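Long-range contacts in esterase (Sinorhizobium meliloti 1021, PDB 4TX1), which acts as a carbohydrate acetylesterase of the SGNH-hydrolase family, probably hydrolysing acetyl and aryl esters: residues A[19-24]-A[98-102]; A[35-41]-A[203-209]; A[148-154]-A[195-201]. All coordinates share one frame; numbering follows the deposited sequence.

Contact 1 of 3, residues A[19-24]-A[98-102]; sequences YGDSLT and MLGSN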
ATOM      1  N   TYR A  19       0.649 -19.665  14.227  1.00 12.73           N
ATOM      2  CA  TYR A  19       0.926 -18.270  13.785  1.00 11.43           C
ATOM      3  C   TYR A  19       1.444 -17.467  14.883  1.00 11.19           C
ATOM      4  O   TYR A  19       0.752 -17.143  15.879  1.00 14.02           O
ATOM      5  CB  TYR A  19      -0.360 -17.670  13.220  1.00 11.86           C
ATOM      6  CG  TYR A  19      -0.202 -16.397  12.367  1.00 11.61           C
ATOM      7  CD1 TYR A  19       0.426 -16.464  11.119  1.00 12.04           C
ATOM      8  CD2 TYR A  19      -0.659 -15.171  12.800  1.00 11.15           C
ATOM      9  CE1 TYR A  19       0.507 -15.355  10.283  1.00 11.00           C
ATOM     10  CE2 TYR A  19      -0.485 -14.007  12.001  1.00 11.34           C
ATOM     11  CZ  TYR A  19       0.057 -14.132  10.730  1.00 10.82           C
ATOM     12  OH  TYR A  19       0.176 -13.051   9.884  1.00 10.93           O
ATOM     13  N   GLY A  20       2.726 -17.068  14.772  1.00 11.71           N
ATOM     14  CA  GLY A  20       3.348 -16.344  15.850  1.00 11.74           C
ATOM     15  C   GLY A  20       4.558 -15.511  15.439  1.00 11.52           C
ATOM     16  O   GLY A  20       4.689 -15.135  14.263  1.00 11.10           O
ATOM     17  N   ASP A  21       5.401 -15.214  16.429  1.00 10.72           N
ATOM     18  CA  ASP A  21       6.518 -14.288  16.322  1.00 12.08           C
ATOM     19  C   ASP A  21       7.827 -15.051  16.563  1.00 11.00           C
ATOM     20  O   ASP A  21       7.908 -16.236  16.235  1.00 11.71           O
ATOM     21  CB  ASP A  21       6.297 -13.064  17.172  1.00 11.47           C
ATOM     22  CG  ASP A  21       6.163 -13.394  18.675  1.00 14.13           C
ATOM     23  OD1 ASP A  21       6.621 -14.489  19.034  1.00 14.23           O
ATOM     24  OD2 ASP A  21       5.518 -12.606  19.394  1.00 16.89           O
ATOM     25  N   SER A  22       8.834 -14.370  17.070  1.00 11.98           N
ATOM     26  CA  SER A  22      10.184 -14.973  17.193  1.00 11.90           C
ATOM     27  C   SER A  22      10.115 -16.098  18.255  1.00 11.80           C
ATOM     28  O   SER A  22      10.942 -17.025  18.157  1.00 11.10           O
ATOM     29  CB  SER A  22      11.221 -13.973  17.610  1.00 13.82           C
ATOM     30  OG  SER A  22      10.965 -13.534  18.947  1.00 18.79           O
ATOM     31  N   LEU A  23       9.140 -16.078  19.128  1.00 12.72           N
ATOM     32  CA  LEU A  23       8.980 -17.197  20.050  1.00 13.72           C
ATOM     33  C   LEU A  23       8.578 -18.478  19.338  1.00 13.85           C
ATOM     34  O   LEU A  23       8.880 -19.513  19.819  1.00 14.42           O
ATOM     35  CB  LEU A  23       7.947 -16.894  21.121  1.00 20.00           C
ATOM     36  CG  LEU A  23       8.424 -16.073  22.269  1.00 20.00           C
ATOM     37  CD1 LEU A  23       9.244 -14.907  21.917  1.00 20.00           C
ATOM     38  CD2 LEU A  23       7.321 -15.670  23.195  1.00 20.00           C
ATOM     39  N   THR A  24       7.859 -18.380  18.219  1.00 12.06           N
ATOM     40  CA  THR A  24       7.457 -19.478  17.411  1.00 12.36           C
ATOM     41  C   THR A  24       8.491 -19.820  16.361  1.00 13.15           C
ATOM     42  O   THR A  24       8.693 -20.998  16.080  1.00 14.90           O
ATOM     43  CB  THR A  24       6.081 -19.158  16.775  1.00 13.13           C
ATOM     44  OG1 THR A  24       5.150 -18.943  17.833  1.00 13.22           O
ATOM     45  CG2 THR A  24       5.546 -20.224  15.879  1.00 14.57           C
ATOM     46  N   MET A  98       0.010 -17.352  18.855  1.00 14.11           N
ATOM     47  CA  MET A  98       0.787 -16.883  19.995  1.00 12.71           C
ATOM     48  C   MET A  98       1.485 -15.560  19.675  1.00 13.95           C
ATOM     49  O   MET A  98       2.619 -15.522  19.127  1.00 14.30           O
ATOM     50  CB  MET A  98       1.769 -17.963  20.545  1.00 15.52           C
ATOM     51  CG  MET A  98       2.309 -17.523  21.900  1.00 16.55           C
ATOM     52  SD  MET A  98       3.247 -18.780  22.818  1.00 19.43           S
ATOM     53  CE  MET A  98       4.795 -18.685  21.932  1.00 18.81           C
ATOM     54  N   LEU A  99       0.792 -14.464  19.956  1.00 12.94           N
ATOM     55  CA  LEU A  99       1.262 -13.132  19.629  1.00 12.35           C
ATOM     56  C   LEU A  99       0.924 -12.201  20.751  1.00 12.16           C
ATOM     57  O   LEU A  99       0.020 -12.473  21.548  1.00 13.92           O
ATOM     58  CB  LEU A  99       0.634 -12.644  18.296  1.00 10.83           C
ATOM     59  CG  LEU A  99       1.057 -13.312  17.020  1.00 10.48           C
ATOM     60  CD1 LEU A  99       0.160 -12.837  15.825  1.00 11.11           C
ATOM     61  CD2 LEU A  99       2.522 -13.026  16.752  1.00 12.57           C
ATOM     62  N   GLY A 100       1.675 -11.109  20.822  1.00 12.29           N
ATOM     63  CA  GLY A 100       1.503  -9.998  21.744  1.00 13.40           C
ATOM     64  C   GLY A 100       2.774  -9.448  22.332  1.00 12.81           C
ATOM     65  O   GLY A 100       2.769  -8.316  22.835  1.00 12.44           O
ATOM     66  N   SER A 101       3.857 -10.234  22.361  1.00 12.89           N
ATOM     67  CA  SER A 101       5.121  -9.744  22.904  1.00 14.06           C
ATOM     68  C   SER A 101       5.614  -8.487  22.198  1.00 13.70           C
ATOM     69  O   SER A 101       6.018  -7.534  22.841  1.00 14.94           O
ATOM     70  CB  SER A 101       6.176 -10.857  22.849  1.00 15.11           C
ATOM     71  OG  SER A 101       5.831 -11.972  23.703  1.00 15.65           O
ATOM     72  N   ASN A 102       5.443  -8.422  20.853  1.00 12.83           N
ATOM     73  CA  ASN A 102       5.927  -7.246  20.149  1.00 11.67           C
ATOM     74  C   ASN A 102       5.035  -6.039  20.307  1.00 11.31           C
ATOM     75  O   ASN A 102       5.474  -4.914  20.193  1.00 13.52           O
ATOM     76  CB  ASN A 102       6.197  -7.585  18.680  1.00 12.37           C
ATOM     77  CG  ASN A 102       7.353  -8.541  18.518  1.00 12.98           C
ATOM     78  OD1 ASN A 102       8.460  -8.191  18.917  1.00 15.76           O
ATOM     79  ND2 ASN A 102       7.135  -9.721  18.002  1.00 11.32           N
TER
HETATM   80  O   HOH W   1       3.942 -10.514  19.108  1.00 12.37           O
HETATM   81  O   HOH W   2       5.017 -16.582  19.104  1.00 14.86           O
HETATM   82  O   HOH W   3       4.166 -13.176  21.686  1.00 15.67           O
HETATM   83  O   HOH W   4       9.326 -11.412  17.936  1.00 19.45           O

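Contact 2 of 3, residues A[35-41]-A[203-209]; sequences HALEDRW and LDAENTR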
ATOM      1  N   HIS A  35      16.756 -21.804  17.399  1.00 15.52           N
ATOM      2  CA  HIS A  35      16.706 -23.125  18.042  1.00 14.68           C
ATOM      3  C   HIS A  35      16.657 -24.210  16.980  1.00 14.70           C
ATOM      4  O   HIS A  35      16.036 -24.061  15.887  1.00 14.54           O
ATOM      5  CB  HIS A  35      15.477 -23.257  19.023  1.00 14.02           C
ATOM      6  CG  HIS A  35      15.501 -22.320  20.167  1.00 16.07           C
ATOM      7  ND1 HIS A  35      16.600 -22.165  20.981  1.00 16.63           N
ATOM      8  CD2 HIS A  35      14.528 -21.536  20.697  1.00 16.37           C
ATOM      9  CE1 HIS A  35      16.335 -21.257  21.906  1.00 16.87           C
ATOM     10  NE2 HIS A  35      15.053 -20.904  21.785  1.00 15.28           N
ATOM     11  N   ALA A  36      17.243 -25.386  17.258  1.00 15.17           N
ATOM     12  CA  ALA A  36      17.035 -26.535  16.424  1.00 14.81           C
ATOM     13  C   ALA A  36      15.598 -26.844  16.197  1.00 14.97           C
ATOM     14  O   ALA A  36      14.758 -26.605  17.070  1.00 16.99           O
ATOM     15  CB  ALA A  36      17.782 -27.760  17.056  1.00 16.91           C
ATOM     16  N   LEU A  37      15.354 -27.391  15.119  1.00 17.26           N
ATOM     17  CA  LEU A  37      13.978 -27.716  14.629  1.00 19.25           C
ATOM     18  C   LEU A  37      13.249 -28.423  15.710  1.00 20.69           C
ATOM     19  O   LEU A  37      12.146 -28.097  16.030  1.00 19.21           O
ATOM     20  CB  LEU A  37      14.029 -28.568  13.359  1.00 20.00           C
ATOM     21  CG  LEU A  37      12.681 -29.027  12.797  1.00 20.00           C
ATOM     22  CD1 LEU A  37      11.842 -27.831  12.374  1.00 20.00           C
ATOM     23  CD2 LEU A  37      12.882 -29.986  11.633  1.00 20.00           C
ATOM     24  N   GLU A  38      13.899 -29.467  16.231  1.00 20.57           N
ATOM     25  CA  GLU A  38      13.190 -30.275  17.177  1.00 21.65           C
ATOM     26  C   GLU A  38      12.849 -29.623  18.477  1.00 20.30           C
ATOM     27  O   GLU A  38      11.929 -30.124  19.145  1.00 21.79           O
ATOM     28  CB  GLU A  38      13.940 -31.603  17.384  1.00 23.43           C
ATOM     29  CG  GLU A  38      15.357 -31.331  17.874  1.00 27.45           C
ATOM     30  CD  GLU A  38      16.469 -31.212  16.788  1.00 31.92           C
ATOM     31  OE1 GLU A  38      16.303 -30.688  15.595  1.00 23.46           O
ATOM     32  OE2 GLU A  38      17.635 -31.659  17.164  1.00 35.57           O
ATOM     33  N   ASP A  39      13.442 -28.470  18.812  1.00 17.08           N
ATOM     34  CA  ASP A  39      13.168 -27.695  20.006  1.00 17.87           C
ATOM     35  C   ASP A  39      12.101 -26.573  19.861  1.00 18.59           C
ATOM     36  O   ASP A  39      11.708 -25.957  20.845  1.00 19.90           O
ATOM     37  CB  ASP A  39      14.445 -27.099  20.585  1.00 20.55           C
ATOM     38  CG  ASP A  39      15.499 -28.215  20.959  1.00 24.77           C
ATOM     39  OD1 ASP A  39      15.007 -29.339  21.258  1.00 23.29           O
ATOM     40  OD2 ASP A  39      16.702 -27.902  20.913  1.00 24.32           O
ATOM     41  N   ARG A  40      11.675 -26.320  18.620  1.00 16.37           N
ATOM     42  CA  ARG A  40      10.648 -25.300  18.383  1.00 15.71           C
ATOM     43  C   ARG A  40       9.285 -25.856  18.842  1.00 14.08           C
ATOM     44  O   ARG A  40       8.989 -27.021  18.629  1.00 16.01           O
ATOM     45  CB  ARG A  40      10.655 -24.917  16.918  1.00 13.99           C
ATOM     46  CG  ARG A  40      12.008 -24.426  16.488  1.00 14.48           C
ATOM     47  CD  ARG A  40      12.108 -24.206  14.957  1.00 15.17           C
ATOM     48  NE  ARG A  40      13.483 -24.155  14.550  1.00 14.51           N
ATOM     49  CZ  ARG A  40      13.923 -24.316  13.312  1.00 14.33           C
ATOM     50  NH1 ARG A  40      13.009 -24.519  12.359  1.00 14.12           N
ATOM     51  NH2 ARG A  40      15.197 -24.356  13.051  1.00 15.68           N
ATOM     52  N   TRP A  41       8.410 -25.020  19.381  1.00 13.70           N
ATOM     53  CA  TRP A  41       7.190 -25.526  19.956  1.00 14.64           C
ATOM     54  C   TRP A  41       6.250 -26.192  19.021  1.00 16.47           C
ATOM     55  O   TRP A  41       5.689 -27.227  19.310  1.00 15.36           O
ATOM     56  CB  TRP A  41       6.535 -24.506  20.866  1.00 15.86           C
ATOM     57  CG  TRP A  41       5.780 -23.343  20.196  1.00 16.30           C
ATOM     58  CD1 TRP A  41       6.209 -22.055  20.112  1.00 17.38           C
ATOM     59  CD2 TRP A  41       4.460 -23.382  19.655  1.00 15.99           C
ATOM     60  NE1 TRP A  41       5.222 -21.268  19.495  1.00 15.68           N
ATOM     61  CE2 TRP A  41       4.161 -22.063  19.186  1.00 16.20           C
ATOM     62  CE3 TRP A  41       3.527 -24.401  19.425  1.00 15.11           C
ATOM     63  CZ2 TRP A  41       2.938 -21.752  18.550  1.00 17.03           C
ATOM     64  CZ3 TRP A  41       2.308 -24.078  18.815  1.00 16.04           C
ATOM     65  CH2 TRP A  41       2.028 -22.778  18.397  1.00 15.57           C
ATOM     66  N   LEU A 203      12.487 -17.027  24.650  1.00 14.29           N
ATOM     67  CA  LEU A 203      12.493 -18.339  25.390  1.00 15.35           C
ATOM     68  C   LEU A 203      13.748 -19.115  25.038  1.00 16.88           C
ATOM     69  O   LEU A 203      14.110 -19.321  23.864  1.00 16.30           O
ATOM     70  CB  LEU A 203      11.267 -19.151  25.017  1.00 16.63           C
ATOM     71  CG  LEU A 203       9.873 -18.523  25.192  1.00 16.82           C
ATOM     72  CD1 LEU A 203       8.774 -19.440  24.672  1.00 17.70           C
ATOM     73  CD2 LEU A 203       9.624 -18.077  26.641  1.00 18.78           C
ATOM     74  N   ASP A 204      14.416 -19.700  26.044  1.00 16.67           N
ATOM     75  CA  ASP A 204      15.471 -20.610  25.715  1.00 15.10           C
ATOM     76  C   ASP A 204      14.899 -21.910  25.199  1.00 14.99           C
ATOM     77  O   ASP A 204      13.686 -22.035  25.045  1.00 16.46           O
ATOM     78  CB  ASP A 204      16.414 -20.733  26.962  1.00 16.42           C
ATOM     79  CG  ASP A 204      15.786 -21.461  28.117  1.00 19.14           C
ATOM     80  OD1 ASP A 204      14.775 -22.168  27.965  1.00 17.79           O
ATOM     81  OD2 ASP A 204      16.453 -21.395  29.171  1.00 21.60           O
ATOM     82  N   ALA A 205      15.764 -22.899  24.869  1.00 14.71           N
ATOM     83  CA  ALA A 205      15.312 -24.124  24.177  1.00 15.48           C
ATOM     84  C   ALA A 205      14.354 -24.938  24.995  1.00 17.02           C
ATOM     85  O   ALA A 205      13.319 -25.453  24.524  1.00 16.80           O
ATOM     86  CB  ALA A 205      16.475 -24.989  23.640  1.00 15.43           C
ATOM     87  N   GLU A 206      14.693 -25.108  26.258  1.00 16.15           N
ATOM     88  CA  GLU A 206      13.799 -25.903  27.094  1.00 16.59           C
ATOM     89  C   GLU A 206      12.479 -25.210  27.278  1.00 16.37           C
ATOM     90  O   GLU A 206      11.448 -25.918  27.346  1.00 17.73           O
ATOM     91  CB  GLU A 206      14.481 -26.101  28.479  1.00 17.94           C
ATOM     92  CG  GLU A 206      13.631 -26.854  29.476  1.00 20.40           C
ATOM     93  CD  GLU A 206      12.943 -28.124  29.017  1.00 25.52           C
ATOM     94  OE1 GLU A 206      13.405 -28.875  28.091  1.00 33.34           O
ATOM     95  OE2 GLU A 206      11.860 -28.373  29.694  1.00 32.42           O
ATOM     96  N   ASN A 207      12.481 -23.880  27.473  1.00 15.46           N
ATOM     97  CA  ASN A 207      11.241 -23.157  27.688  1.00 14.93           C
ATOM     98  C   ASN A 207      10.376 -23.133  26.426  1.00 17.21           C
ATOM     99  O   ASN A 207       9.131 -23.213  26.503  1.00 16.38           O
ATOM    100  CB  ASN A 207      11.424 -21.809  28.271  1.00 15.93           C
ATOM    101  CG  ASN A 207      11.628 -21.850  29.794  1.00 16.68           C
ATOM    102  OD1 ASN A 207      10.662 -21.837  30.526  1.00 17.97           O
ATOM    103  ND2 ASN A 207      12.879 -21.838  30.230  1.00 18.19           N
ATOM    104  N   THR A 208      11.022 -23.177  25.288  1.00 16.14           N
ATOM    105  CA  THR A 208      10.267 -23.283  24.004  1.00 15.10           C
ATOM    106  C   THR A 208       9.634 -24.692  23.887  1.00 16.60           C
ATOM    107  O   THR A 208       8.452 -24.857  23.591  1.00 17.41           O
ATOM    108  CB  THR A 208      11.194 -23.047  22.852  1.00 14.44           C
ATOM    109  OG1 THR A 208      11.851 -21.779  23.012  1.00 14.67           O
ATOM    110  CG2 THR A 208      10.398 -23.099  21.463  1.00 13.87           C
ATOM    111  N   ARG A 209      10.399 -25.739  24.246  1.00 15.59           N
ATOM    112  CA  ARG A 209       9.828 -27.093  24.262  1.00 17.29           C
ATOM    113  C   ARG A 209       8.630 -27.243  25.216  1.00 16.41           C
ATOM    114  O   ARG A 209       7.602 -27.908  24.856  1.00 19.17           O
ATOM    115  CB  ARG A 209      10.923 -28.118  24.655  1.00 20.90           C
ATOM    116  CG  ARG A 209      11.994 -28.330  23.642  1.00 24.58           C
ATOM    117  CD  ARG A 209      13.023 -29.370  24.201  1.00 28.84           C
ATOM    118  NE  ARG A 209      12.321 -30.574  24.052  1.00 34.72           N
ATOM    119  CZ  ARG A 209      12.272 -31.338  22.955  1.00 39.94           C
ATOM    120  NH1 ARG A 209      13.054 -31.134  21.899  1.00 39.08           N
ATOM    121  NH2 ARG A 209      11.418 -32.392  22.957  1.00 40.11           N
TER

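Contact 3 of 3, residues A[148-154]-A[195-201]; sequences PLCETAN and TTPIDGV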
ATOM      1  N   PRO A 148       5.124 -14.114  29.783  1.00 16.69           N
ATOM      2  CA  PRO A 148       5.343 -12.717  29.945  1.00 17.37           C
ATOM      3  C   PRO A 148       6.799 -12.240  30.060  1.00 16.93           C
ATOM      4  O   PRO A 148       7.687 -13.018  30.388  1.00 16.58           O
ATOM      5  CB  PRO A 148       4.599 -12.346  31.204  1.00 22.09           C
ATOM      6  CG  PRO A 148       4.300 -13.622  31.847  1.00 21.74           C
ATOM      7  CD  PRO A 148       4.359 -14.720  30.885  1.00 19.86           C
ATOM      8  N   LEU A 149       7.015 -10.974  29.749  1.00 16.66           N
ATOM      9  CA  LEU A 149       8.319 -10.375  29.723  1.00 18.61           C
ATOM     10  C   LEU A 149       8.890 -10.368  31.141  1.00 20.24           C
ATOM     11  O   LEU A 149       8.100 -10.328  32.131  1.00 19.37           O
ATOM     12  CB  LEU A 149       8.425  -8.946  29.188  1.00 17.83           C
ATOM     13  CG  LEU A 149       7.856  -8.542  27.803  1.00 26.09           C
ATOM     14  CD1 LEU A 149       8.730  -7.541  27.132  1.00 25.29           C
ATOM     15  CD2 LEU A 149       7.368  -9.680  26.997  1.00 22.70           C
ATOM     16  N   CYS A 150      10.201 -10.473  31.213  1.00 20.17           N
ATOM     17  CA  CYS A 150      10.905 -10.290  32.514  1.00 20.34           C
ATOM     18  C   CYS A 150      11.900  -9.153  32.448  1.00 20.34           C
ATOM     19  O   CYS A 150      12.239  -8.648  31.380  1.00 19.42           O
ATOM     20  CB  CYS A 150      11.551 -11.607  32.974  1.00 18.67           C
ATOM     21  SG  CYS A 150      12.917 -12.145  31.952  1.00 19.18           S
ATOM     22  N   GLU A 151      12.415  -8.697  33.619  1.00 21.27           N
ATOM     23  CA  GLU A 151      13.397  -7.640  33.661  1.00 20.82           C
ATOM     24  C   GLU A 151      14.728  -8.134  33.092  1.00 20.42           C
ATOM     25  O   GLU A 151      15.058  -9.316  33.166  1.00 19.24           O
ATOM     26  CB  GLU A 151      13.626  -7.078  35.075  1.00 26.50           C
ATOM     27  CG  GLU A 151      12.390  -6.652  35.814  1.00 32.20           C
ATOM     28  CD  GLU A 151      11.810  -5.325  35.361  1.00 39.25           C
ATOM     29  OE1 GLU A 151      12.464  -4.621  34.542  1.00 43.04           O
ATOM     30  OE2 GLU A 151      10.675  -4.973  35.860  1.00 41.74           O
ATOM     31  N   THR A 152      15.434  -7.237  32.443  1.00 19.43           N
ATOM     32  CA  THR A 152      16.700  -7.561  31.833  1.00 19.77           C
ATOM     33  C   THR A 152      17.693  -6.469  31.991  1.00 20.66           C
ATOM     34  O   THR A 152      17.348  -5.278  32.009  1.00 23.21           O
ATOM     35  CB  THR A 152      16.470  -7.887  30.330  1.00 21.50           C
ATOM     36  OG1 THR A 152      17.673  -8.352  29.723  1.00 20.34           O
ATOM     37  CG2 THR A 152      15.933  -6.624  29.569  1.00 22.22           C
ATOM     38  N   ALA A 153      18.978  -6.882  32.093  1.00 21.97           N
ATOM     39  CA  ALA A 153      20.094  -5.940  32.121  1.00 22.15           C
ATOM     40  C   ALA A 153      20.448  -5.421  30.736  1.00 25.32           C
ATOM     41  O   ALA A 153      21.209  -4.452  30.594  1.00 25.73           O
ATOM     42  CB  ALA A 153      21.334  -6.640  32.759  1.00 25.57           C
ATOM     43  N   ASN A 154      19.874  -6.044  29.696  1.00 22.30           N
ATOM     44  CA  ASN A 154      20.220  -5.701  28.292  1.00 24.34           C
ATOM     45  C   ASN A 154      19.574  -4.400  28.050  1.00 25.18           C
ATOM     46  O   ASN A 154      18.337  -4.335  27.981  1.00 19.87           O
ATOM     47  CB  ASN A 154      19.685  -6.763  27.384  1.00 23.36           C
ATOM     48  CG  ASN A 154      20.083  -6.580  25.935  1.00 26.13           C
ATOM     49  OD1 ASN A 154      20.505  -7.526  25.257  1.00 37.95           O
ATOM     50  ND2 ASN A 154      19.968  -5.417  25.467  1.00 21.35           N
ATOM     51  N   THR A 195      10.306 -16.568  30.155  1.00 18.31           N
ATOM     52  CA  THR A 195      11.231 -15.799  29.332  1.00 17.10           C
ATOM     53  C   THR A 195      12.619 -15.766  30.001  1.00 18.06           C
ATOM     54  O   THR A 195      12.767 -15.960  31.224  1.00 17.73           O
ATOM     55  CB  THR A 195      10.747 -14.371  29.050  1.00 16.25           C
ATOM     56  OG1 THR A 195      10.420 -13.660  30.283  1.00 16.04           O
ATOM     57  CG2 THR A 195       9.521 -14.393  28.116  1.00 16.51           C
ATOM     58  N   THR A 196      13.627 -15.566  29.162  1.00 17.02           N
ATOM     59  CA  THR A 196      14.983 -15.474  29.629  1.00 18.96           C
ATOM     60  C   THR A 196      15.403 -14.054  29.978  1.00 18.38           C
ATOM     61  O   THR A 196      15.205 -13.102  29.232  1.00 17.07           O
ATOM     62  CB  THR A 196      15.996 -16.122  28.686  1.00 20.90           C
ATOM     63  OG1 THR A 196      17.326 -15.765  29.143  1.00 18.99           O
ATOM     64  CG2 THR A 196      15.834 -15.585  27.271  1.00 19.33           C
ATOM     65  N   PRO A 197      16.032 -13.838  31.140  1.00 18.37           N
ATOM     66  CA  PRO A 197      16.549 -12.523  31.430  1.00 17.99           C
ATOM     67  C   PRO A 197      17.753 -12.013  30.611  1.00 16.16           C
ATOM     68  O   PRO A 197      18.112 -10.872  30.766  1.00 18.84           O
ATOM     69  CB  PRO A 197      16.918 -12.569  32.957  1.00 19.42           C
ATOM     70  CG  PRO A 197      17.104 -13.987  33.157  1.00 20.29           C
ATOM     71  CD  PRO A 197      16.211 -14.809  32.259  1.00 19.83           C
ATOM     72  N   ILE A 198      18.321 -12.840  29.773  1.00 17.45           N
ATOM     73  CA  ILE A 198      19.368 -12.448  28.792  1.00 17.08           C
ATOM     74  C   ILE A 198      18.833 -11.223  27.968  1.00 15.89           C
ATOM     75  O   ILE A 198      19.545 -10.274  27.675  1.00 16.89           O
ATOM     76  CB  ILE A 198      19.715 -13.616  27.890  1.00 20.57           C
ATOM     77  CG1 ILE A 198      20.433 -14.703  28.709  1.00 23.07           C
ATOM     78  CG2 ILE A 198      20.629 -13.188  26.767  1.00 24.02           C
ATOM     79  CD1 ILE A 198      20.674 -16.040  27.982  1.00 24.68           C
ATOM     80  N   ASP A 199      17.523 -11.259  27.682  1.00 17.54           N
ATOM     81  CA  ASP A 199      16.899 -10.134  26.952  1.00 16.50           C
ATOM     82  C   ASP A 199      15.472  -9.786  27.308  1.00 17.51           C
ATOM     83  O   ASP A 199      14.920  -8.813  26.754  1.00 15.32           O
ATOM     84  CB  ASP A 199      17.045 -10.314  25.427  1.00 16.34           C
ATOM     85  CG  ASP A 199      16.227 -11.448  24.839  1.00 16.01           C
ATOM     86  OD1 ASP A 199      15.200 -11.889  25.419  1.00 15.76           O
ATOM     87  OD2 ASP A 199      16.624 -11.930  23.697  1.00 18.77           O
ATOM     88  N   GLY A 200      14.875 -10.543  28.209  1.00 17.12           N
ATOM     89  CA  GLY A 200      13.578 -10.231  28.778  1.00 16.94           C
ATOM     90  C   GLY A 200      12.359 -10.749  28.028  1.00 14.11           C
ATOM     91  O   GLY A 200      11.228 -10.725  28.560  1.00 17.16           O
ATOM     92  N   VAL A 201      12.550 -11.187  26.781  1.00 14.97           N
ATOM     93  CA  VAL A 201      11.412 -11.477  25.900  1.00 16.31           C
ATOM     94  C   VAL A 201      11.423 -12.855  25.254  1.00 14.84           C
ATOM     95  O   VAL A 201      10.371 -13.416  25.028  1.00 15.79           O
ATOM     96  CB  VAL A 201      11.305 -10.320  24.842  1.00 16.77           C
ATOM     97  CG1 VAL A 201      12.461 -10.341  23.868  1.00 18.64           C
ATOM     98  CG2 VAL A 201       9.954 -10.401  24.043  1.00 20.14           C
TER
HETATM   99  O   HOH W   5       7.930 -15.313  31.732  1.00 16.92           O
HETATM  100  O   HOH W   6      19.510  -9.697  32.651  1.00 27.09           O

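Contact 1 of 3, residues A[19-24]-A[98-102]
Tyr-19 and Met-98 join neighbouring parallel strands of the SGNH-hydrolase fold near the ends of the strands, where the GDSL and Gly-x-Asn sequence motifs of the family follow. The bond Met-98 N to Tyr-19 O (3.1 Å) is nearly straight at 166°. Packing is dense here. Leu-99 sends CD1 obliquely to the tyrosine ring and presses CD2 against Gly-20 C (3.5 Å), while Met-98, bent at its thioether (chi3 78°), lays CE across Leu-23 CB at 3.7 Å. Gly-20 suits its place because a side chain would run into Thr-24 OG1, and Gly-100 because its phi of 139° would jam any CB against the preceding carbonyl.

Past the strand ends the two chains part and water takes over. Asp-21 turns OD1 back to cap the helix through Leu-23 N, leaving OD2 to accept from waters 1 and 3, which in turn receive Gly-100 N, Ser-101 N and Asn-102 N; the carboxylate's polar links to the second loop thus run through enclosed waters. In this family the serine of GDSL is the nucleophile, probably Ser-22 here, and the block asparagine helps form the oxyanion hole. Consistent with that, Asn-102 ND2, which also donates to Arg-63 O, shares water 4 with Ser-22 N, at 2.8 Å from ND2 and 3.1 Å from N.

Contact 2 of 3, residues A[35-41]-A[203-209]
The short 3-10 turn 37-39 and the chain leading into helix 41-49 lie against the first turn of helix 205-223, with Trp-41 CB 3.4 Å from Thr-208 O and the CA atoms of Trp-41 and Arg-209 5.3 Å apart. His-35 reaches the start of the helix with its ring. NE2 donates to Leu-203 O (2.8 Å, 161°), the acceptor lying close to the ring plane, while Ala-205 CA sits over one face in a CH-pi contact, 4.0 Å from the centroid. An imidazole suits this place because it offers an in-plane N-H and a flat face at once; a phenylalanine here would probably leave Leu-203 O without its donor. Behind it, Arg-40 grips His-35 O side-on through NE and NH2, which steadies the backbone carrying the ring.

Thr-208 uses both its branches. OG1, beside its own backbone N (chi1 -55°), donates to Asp-204 O, and CG2 is thereby turned onto Asp-39 O at 3.2 Å. Arg-209, one residue on, bends at chi3 to bring NH1 to Asp-39 OD1, a salt bridge of 2.7 Å in the guanidinium plane, although the two flat groups stand 79° apart.

The Thr-208 methyl thus covers Asp-39 O, which has no polar partner in the model, while the imidazole bond and the salt bridge lie at other points of the interface. Since Leu-203 directly follows His-202, the likely catalytic histidine, the imidazole clasp holds the chain right beside it.

Contact 3 of 3, residues A[148-154]-A[195-201]
Cys-150 N donates to Gly-200 O (2.9 Å, on a lone pair in the carbonyl plane), pinning the loop after strand 140-145 to the Asp-Gly-Val-His loop, the Asp-x-x-His block of the SGNH fold. Around this bond the side chains fall into distinct orientations. Leu-149 and Val-201 lie side by side, pointing the same way, and meet at CD2 and CG2, 4.0 Å apart; both also pack on Phe-161, so branched apolar residues suit the site.

Two threonines reach across from opposite segments, but approach their carbonyls differently. Thr-195 OG1 comes in the carbonyl plane of Pro-148 O (2.8 Å), an oxygen that also accepts from water 5. Thr-152 OG1 sits instead 40° above the carbonyl plane of Pro-197 O, at the same 2.8 Å. Its chi1 of -174° puts the hydroxyl beside its own carbonyl carbon, where it can also accept from Asn-154 N in an ST turn; a hydroxyl, able to donate and accept at once, suits the position. Between the threonines, Cys-150 SG lies between Thr-195 OG1 and the Pro-197 ring, 3.6 Å from Pro-197 N. Gly-200 has a positive phi (88°), and a side chain there would clash with Cys-150 O and crowd Thr-152 CG2.

Asp-199 is probably the acid of a Ser-His-Asp triad. Its OD2 accepts from His-202 ND1, and its other oxygen is held by an Asx turn, in which Val-201 N lies 3.1 Å from Asp-199 OD1.

The three contacts gather the elements of a probable Ser-His-Asp triad: Ser-22 belongs to contact 1, Asp-199 to contact 3, and His-202 follows contact 3 and precedes the second segment of contact 2. Ser-22 OG and His-202 NE2 make a weak hydrogen bond. Contacts 1 and 2, with centres about 14 Å apart, are tied by Trp-41 NE1, probably donating to Thr-24 OG1 at 2.9 Å, and by Leu-23 CG packed on Leu-203 CG (4.1 Å). Contacts 1 and 3 meet where Ser-101 CB touches Val-201 CG2 (4.0 Å), and contacts 2 and 3 where Leu-203 CD2 lies 3.9 Å from Thr-195 CA. Leu-203 therefore packs against both other contacts.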